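PDB 3LYE: oxaloacetate acetyl hydrolase from Cryphonectria parasitica, which belongs to the phosphoenolpyruvate phosphomutase family of TIM-barrel proteins. Local coordinates for residues Lys15-Leu20 with Arg160-Leu165; Asn221-Gly226 with Phe246-Leu251. One frame throughout, in Å; residues are numbered along the deposited sequence.

Contact 1: Lys15-Leu20 with Arg160-Leu165; sequences KLRHLL and RSDFVL
Arg17 reaches off helix 12-22 and turns the edge of its guanidinium to two consecutive backbone carbonyls, those of Asp162 and Phe163. Its CG stands anti to the backbone N (chi1 -178°), and the chain then bends at chi3 (-63°), which turns NE toward the loop. Arg17 NE gives the straighter bond, 2.8 Å to Asp162 O at an N-H...O angle of 160°. Arg17 NH2 adds two further bonds, both more bent, to Asp162 O and Phe163 O at 3.1 Å each. NE and NH2 thus grip Asp162 O side-on from one face of its carbonyl plane, and both oxygens lie close to the guanidinium plane. No N-H points at Asp162 OD2, 4.2 Å from Arg17 NE, and any attraction there is probably through charge only, while Asp162 CG packs against Arg17 CD.

In this TIM-barrel family protein, the contact sets the N-terminal helix against the turn leading from helix 142-158 into strand 164-169. Asp193 and Glu21 form salt bridges with NH2 and NH1 of Arg17, which should further fix the guanidinium's rotation. Ser161 OG accepts from Phe163 N at 3.0 Å, an ST turn within the loop offering the two carbonyls. Val164 CG2 lies over one guanidinium face and meets Leu16 CD2 at 3.8 Å, the two aliphatic side chains crossing at about a right angle. Leu20 CD2 touches Val164 CG1 more loosely, at 4.3 Å.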
# COMPACT_ATOMS: atom_id res chain seq x y z
N LYS A 15 26.78 -8.37 0.79
CA LYS A 15 27.28 -8.69 2.12
C LYS A 15 27.00 -10.12 2.54
O LYS A 15 27.84 -10.78 3.14
CB LYS A 15 26.68 -7.77 3.15
CG LYS A 15 27.10 -6.38 3.02
CD LYS A 15 26.28 -5.52 3.97
CE LYS A 15 26.73 -4.13 3.91
NZ LYS A 15 26.10 -3.31 4.96
N LEU A 16 25.80 -10.59 2.27
CA LEU A 16 25.45 -11.95 2.64
C LEU A 16 26.27 -12.94 1.81
O LEU A 16 26.76 -13.94 2.31
CB LEU A 16 23.97 -12.20 2.43
CG LEU A 16 23.50 -13.60 2.74
CD1 LEU A 16 23.72 -13.97 4.21
CD2 LEU A 16 22.03 -13.75 2.35
N ARG A 17 26.43 -12.64 0.54
CA ARG A 17 27.19 -13.52 -0.34
C ARG A 17 28.63 -13.59 0.15
O ARG A 17 29.24 -14.65 0.10
CB ARG A 17 27.11 -13.09 -1.79
CG ARG A 17 27.87 -14.05 -2.66
CD ARG A 17 27.46 -13.98 -4.06
NE ARG A 17 26.07 -14.35 -4.25
CZ ARG A 17 25.62 -15.57 -4.49
NH1 ARG A 17 26.44 -16.62 -4.51
NH2 ARG A 17 24.32 -15.75 -4.70
N HIS A 18 29.17 -12.47 0.64
CA HIS A 18 30.54 -12.46 1.15
C HIS A 18 30.63 -13.40 2.38
O HIS A 18 31.57 -14.20 2.52
CB HIS A 18 30.98 -11.05 1.55
CG HIS A 18 32.26 -11.03 2.32
ND1 HIS A 18 33.48 -11.18 1.70
CD2 HIS A 18 32.51 -10.96 3.64
CE1 HIS A 18 34.44 -11.16 2.61
NE2 HIS A 18 33.88 -11.03 3.80
N LEU A 19 29.66 -13.30 3.28
CA LEU A 19 29.69 -14.16 4.46
C LEU A 19 29.64 -15.61 4.04
O LEU A 19 30.33 -16.45 4.60
CB LEU A 19 28.51 -13.88 5.39
CG LEU A 19 28.59 -12.56 6.14
CD1 LEU A 19 27.31 -12.28 6.91
CD2 LEU A 19 29.76 -12.58 7.10
N LEU A 20 28.81 -15.92 3.05
CA LEU A 20 28.67 -17.29 2.59
C LEU A 20 29.87 -17.88 1.86
O LEU A 20 30.28 -19.01 2.12
CB LEU A 20 27.46 -17.36 1.65
CG LEU A 20 26.95 -18.72 1.15
CD1 LEU A 20 26.46 -19.55 2.32
CD2 LEU A 20 25.85 -18.58 0.11
N ARG A 160 21.85 -9.04 -12.64
CA ARG A 160 23.25 -8.95 -12.22
C ARG A 160 23.39 -8.75 -10.72
O ARG A 160 24.22 -8.01 -10.24
CB ARG A 160 23.92 -7.84 -13.05
CG ARG A 160 23.83 -8.28 -14.54
CD ARG A 160 24.42 -7.41 -15.63
NE ARG A 160 25.24 -6.30 -15.19
CZ ARG A 160 25.31 -5.15 -15.85
NH1 ARG A 160 26.09 -4.17 -15.39
NH2 ARG A 160 24.58 -4.97 -16.96
N SER A 161 22.61 -9.53 -10.00
CA SER A 161 22.57 -9.45 -8.55
C SER A 161 23.25 -10.59 -7.83
O SER A 161 23.28 -11.70 -8.32
CB SER A 161 21.09 -9.42 -8.14
OG SER A 161 20.89 -9.53 -6.75
N ASP A 162 23.77 -10.29 -6.64
CA ASP A 162 24.41 -11.26 -5.78
C ASP A 162 23.38 -11.97 -4.88
O ASP A 162 23.76 -12.76 -4.04
CB ASP A 162 25.44 -10.59 -4.89
CG ASP A 162 26.78 -10.42 -5.55
OD1 ASP A 162 27.59 -9.71 -4.98
OD2 ASP A 162 27.03 -11.01 -6.61
N PHE A 163 22.10 -11.67 -5.10
CA PHE A 163 20.98 -12.26 -4.32
C PHE A 163 21.23 -13.75 -4.05
O PHE A 163 21.49 -14.50 -4.97
CB PHE A 163 19.69 -12.07 -5.13
CG PHE A 163 18.41 -12.33 -4.36
CD1 PHE A 163 17.67 -13.48 -4.62
CD2 PHE A 163 17.91 -11.42 -3.47
CE1 PHE A 163 16.47 -13.71 -3.99
CE2 PHE A 163 16.70 -11.64 -2.86
CZ PHE A 163 15.99 -12.77 -3.14
N VAL A 164 20.98 -14.15 -2.80
CA VAL A 164 21.19 -15.54 -2.41
C VAL A 164 19.85 -16.27 -2.41
O VAL A 164 18.97 -16.00 -1.57
CB VAL A 164 21.83 -15.58 -1.02
CG1 VAL A 164 21.94 -17.00 -0.49
CG2 VAL A 164 23.19 -14.89 -1.07
N LEU A 165 19.70 -17.18 -3.38
CA LEU A 165 18.49 -17.94 -3.50
C LEU A 165 18.62 -19.25 -2.75
O LEU A 165 19.51 -20.05 -3.03
CB LEU A 165 18.17 -18.21 -4.98
CG LEU A 165 16.84 -18.99 -5.15
CD1 LEU A 165 15.61 -18.09 -4.81
CD2 LEU A 165 16.74 -19.54 -6.55

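Contact 2: Asn221-Gly226 with Phe246-Leu251; sequences NSVENG and FSFATL. With CA (calcium ion), chain C.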
# COMPACT_ATOMS: atom_id res chain seq x y z
N ASN A 221 16.44 -24.28 9.52
CA ASN A 221 15.35 -23.46 10.02
C ASN A 221 14.89 -23.99 11.37
O ASN A 221 14.32 -25.07 11.45
CB ASN A 221 14.18 -23.47 9.07
CG ASN A 221 13.00 -22.66 9.60
OD1 ASN A 221 13.14 -21.75 10.41
ND2 ASN A 221 11.82 -23.02 9.15
N SER A 222 15.19 -23.23 12.41
CA SER A 222 14.80 -23.55 13.78
C SER A 222 13.43 -22.90 14.07
O SER A 222 13.31 -21.70 14.03
CB SER A 222 15.87 -22.99 14.71
OG SER A 222 15.60 -23.36 16.05
N VAL A 223 12.43 -23.70 14.36
CA VAL A 223 11.08 -23.22 14.63
C VAL A 223 10.85 -23.33 16.12
O VAL A 223 10.67 -24.43 16.67
CB VAL A 223 10.09 -24.05 13.84
CG1 VAL A 223 8.67 -23.58 14.09
CG2 VAL A 223 10.46 -24.01 12.35
N GLU A 224 10.84 -22.19 16.80
CA GLU A 224 10.68 -22.23 18.24
C GLU A 224 9.32 -22.80 18.64
O GLU A 224 8.27 -22.37 18.18
CB GLU A 224 10.90 -20.84 18.82
CG GLU A 224 10.71 -20.75 20.34
CD GLU A 224 11.74 -21.59 21.14
OE1 GLU A 224 11.54 -21.76 22.37
OE2 GLU A 224 12.73 -22.09 20.57
N ASN A 225 9.38 -23.83 19.47
CA ASN A 225 8.19 -24.52 19.99
C ASN A 225 7.44 -25.28 18.91
O ASN A 225 6.25 -25.59 19.07
CB ASN A 225 7.31 -23.56 20.76
CG ASN A 225 8.01 -22.97 21.96
OD1 ASN A 225 8.94 -23.57 22.48
ND2 ASN A 225 7.58 -21.80 22.39
N GLY A 226 8.18 -25.62 17.86
CA GLY A 226 7.65 -26.35 16.74
C GLY A 226 7.73 -27.85 16.91
O GLY A 226 7.86 -28.36 18.03
N PHE A 246 15.85 -18.38 12.69
CA PHE A 246 15.04 -18.65 13.84
C PHE A 246 13.60 -18.15 13.74
O PHE A 246 13.29 -17.02 14.14
CB PHE A 246 15.78 -18.05 15.05
CG PHE A 246 17.04 -18.78 15.39
CD1 PHE A 246 17.05 -19.76 16.36
CD2 PHE A 246 18.21 -18.49 14.73
CE1 PHE A 246 18.22 -20.44 16.64
CE2 PHE A 246 19.37 -19.19 15.00
CZ PHE A 246 19.38 -20.16 15.97
N SER A 247 12.75 -19.02 13.20
CA SER A 247 11.33 -18.75 13.03
C SER A 247 10.70 -18.66 14.43
O SER A 247 10.96 -19.46 15.31
CB SER A 247 10.66 -19.82 12.20
OG SER A 247 11.26 -19.88 10.93
N PHE A 248 9.86 -17.67 14.59
CA PHE A 248 9.14 -17.37 15.81
C PHE A 248 10.00 -16.84 16.97
O PHE A 248 9.48 -16.64 18.06
CB PHE A 248 8.28 -18.56 16.27
CG PHE A 248 7.26 -18.96 15.27
CD1 PHE A 248 7.48 -20.00 14.39
CD2 PHE A 248 6.06 -18.30 15.20
CE1 PHE A 248 6.52 -20.35 13.45
CE2 PHE A 248 5.11 -18.65 14.25
CZ PHE A 248 5.33 -19.67 13.38
N ALA A 249 11.27 -16.52 16.73
CA ALA A 249 12.15 -16.05 17.79
C ALA A 249 11.69 -14.78 18.44
O ALA A 249 12.03 -14.53 19.59
CB ALA A 249 13.55 -15.83 17.29
N THR A 250 11.00 -13.91 17.69
CA THR A 250 10.54 -12.67 18.27
C THR A 250 9.03 -12.59 18.39
O THR A 250 8.54 -12.00 19.36
CB THR A 250 11.12 -11.43 17.54
OG1 THR A 250 10.67 -11.37 16.18
CG2 THR A 250 12.65 -11.40 17.57
N LEU A 251 8.29 -13.23 17.49
CA LEU A 251 6.82 -13.18 17.56
C LEU A 251 6.31 -13.87 18.81
O LEU A 251 5.41 -13.37 19.49
CB LEU A 251 6.21 -13.84 16.30
CG LEU A 251 4.72 -13.59 16.08
CD1 LEU A 251 4.48 -12.20 15.55
CD2 LEU A 251 4.17 -14.57 15.12
CA CA C . 10.77 -23.31 23.89
O HOH W 1 9.21 -21.28 9.81
O HOH W 2 13.32 -19.90 16.45
O HOH W 3 12.55 -23.19 25.45
O HOH W 4 11.86 -25.07 22.84
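A water bridges the carbonyls of Ser222 and Ser247, whose O atoms are two acceptors 3.5 Å apart on neighbouring parallel strands. It donates to Ser247 O at 2.7 Å and to Ser222 O as well. Strands 219-223 and 243-247 are the ends of a beta-alpha-beta unit, joined through helix 233-239, and belong to the parallel sheet of this TIM-barrel family protein. Their pairing runs Ser222 with Phe246 and Val223 with Ser247. Glu224 N gives Ser247 O a nearly straight bond (N-H...O 174°), while the one from Ser247 N to Ser222 O is weak; Phe246 CA adds a CH...O contact to that same Ser222 oxygen.

On the face carrying Val223 and Ser247, Ser247 OG is turned beside its own backbone N (chi1 -59°) and donates to Asn221 OD1 at 2.7 Å, in the carbonyl plane and on a lone pair. A second water accepts a hydrogen bond from Asn221 ND2 and donates to Ser247 OG, so amide, hydroxyl and water close a small ring of bonds. ND2 has a further partner in Glu198. Val223 CG1 lies 3.8 Å from Phe248 CD1, the two side chains pointing the same way. Across the sheet, Ser222 CB rests against Phe246 CD1, and Leu265 of the third subunit packs against Phe246.

Past the strand, the type II turn from Val223 to Gly226 carries a calcium site that spans a subunit boundary. Two waters and Thr273 and Asp275 of the third subunit complete it. From this turn come Glu224 OE1, its chain bent at chi2 (64°), and Asn225 OD1, each 2.3 Å from the calcium ion.

Along the chain the two contacts come in series: contact 1 is complete at Leu165 before contact 2 opens at Asn221. Their centres are about 24 Å apart and their nearest atoms about 12 Å, on opposite sides of the chain's centre. Both reach the same parallel sheet, yet at different ends of its strands. Contact 1 sits where strand 164-169 begins, so helix 12-22 packs at the N-terminal ends of the barrel strands. Contact 2 sits where strands 219-223 and 243-247 finish, at the C-terminal ends, the end where TIM barrels characteristically carry the active site, and it includes a calcium site shared with the third subunit.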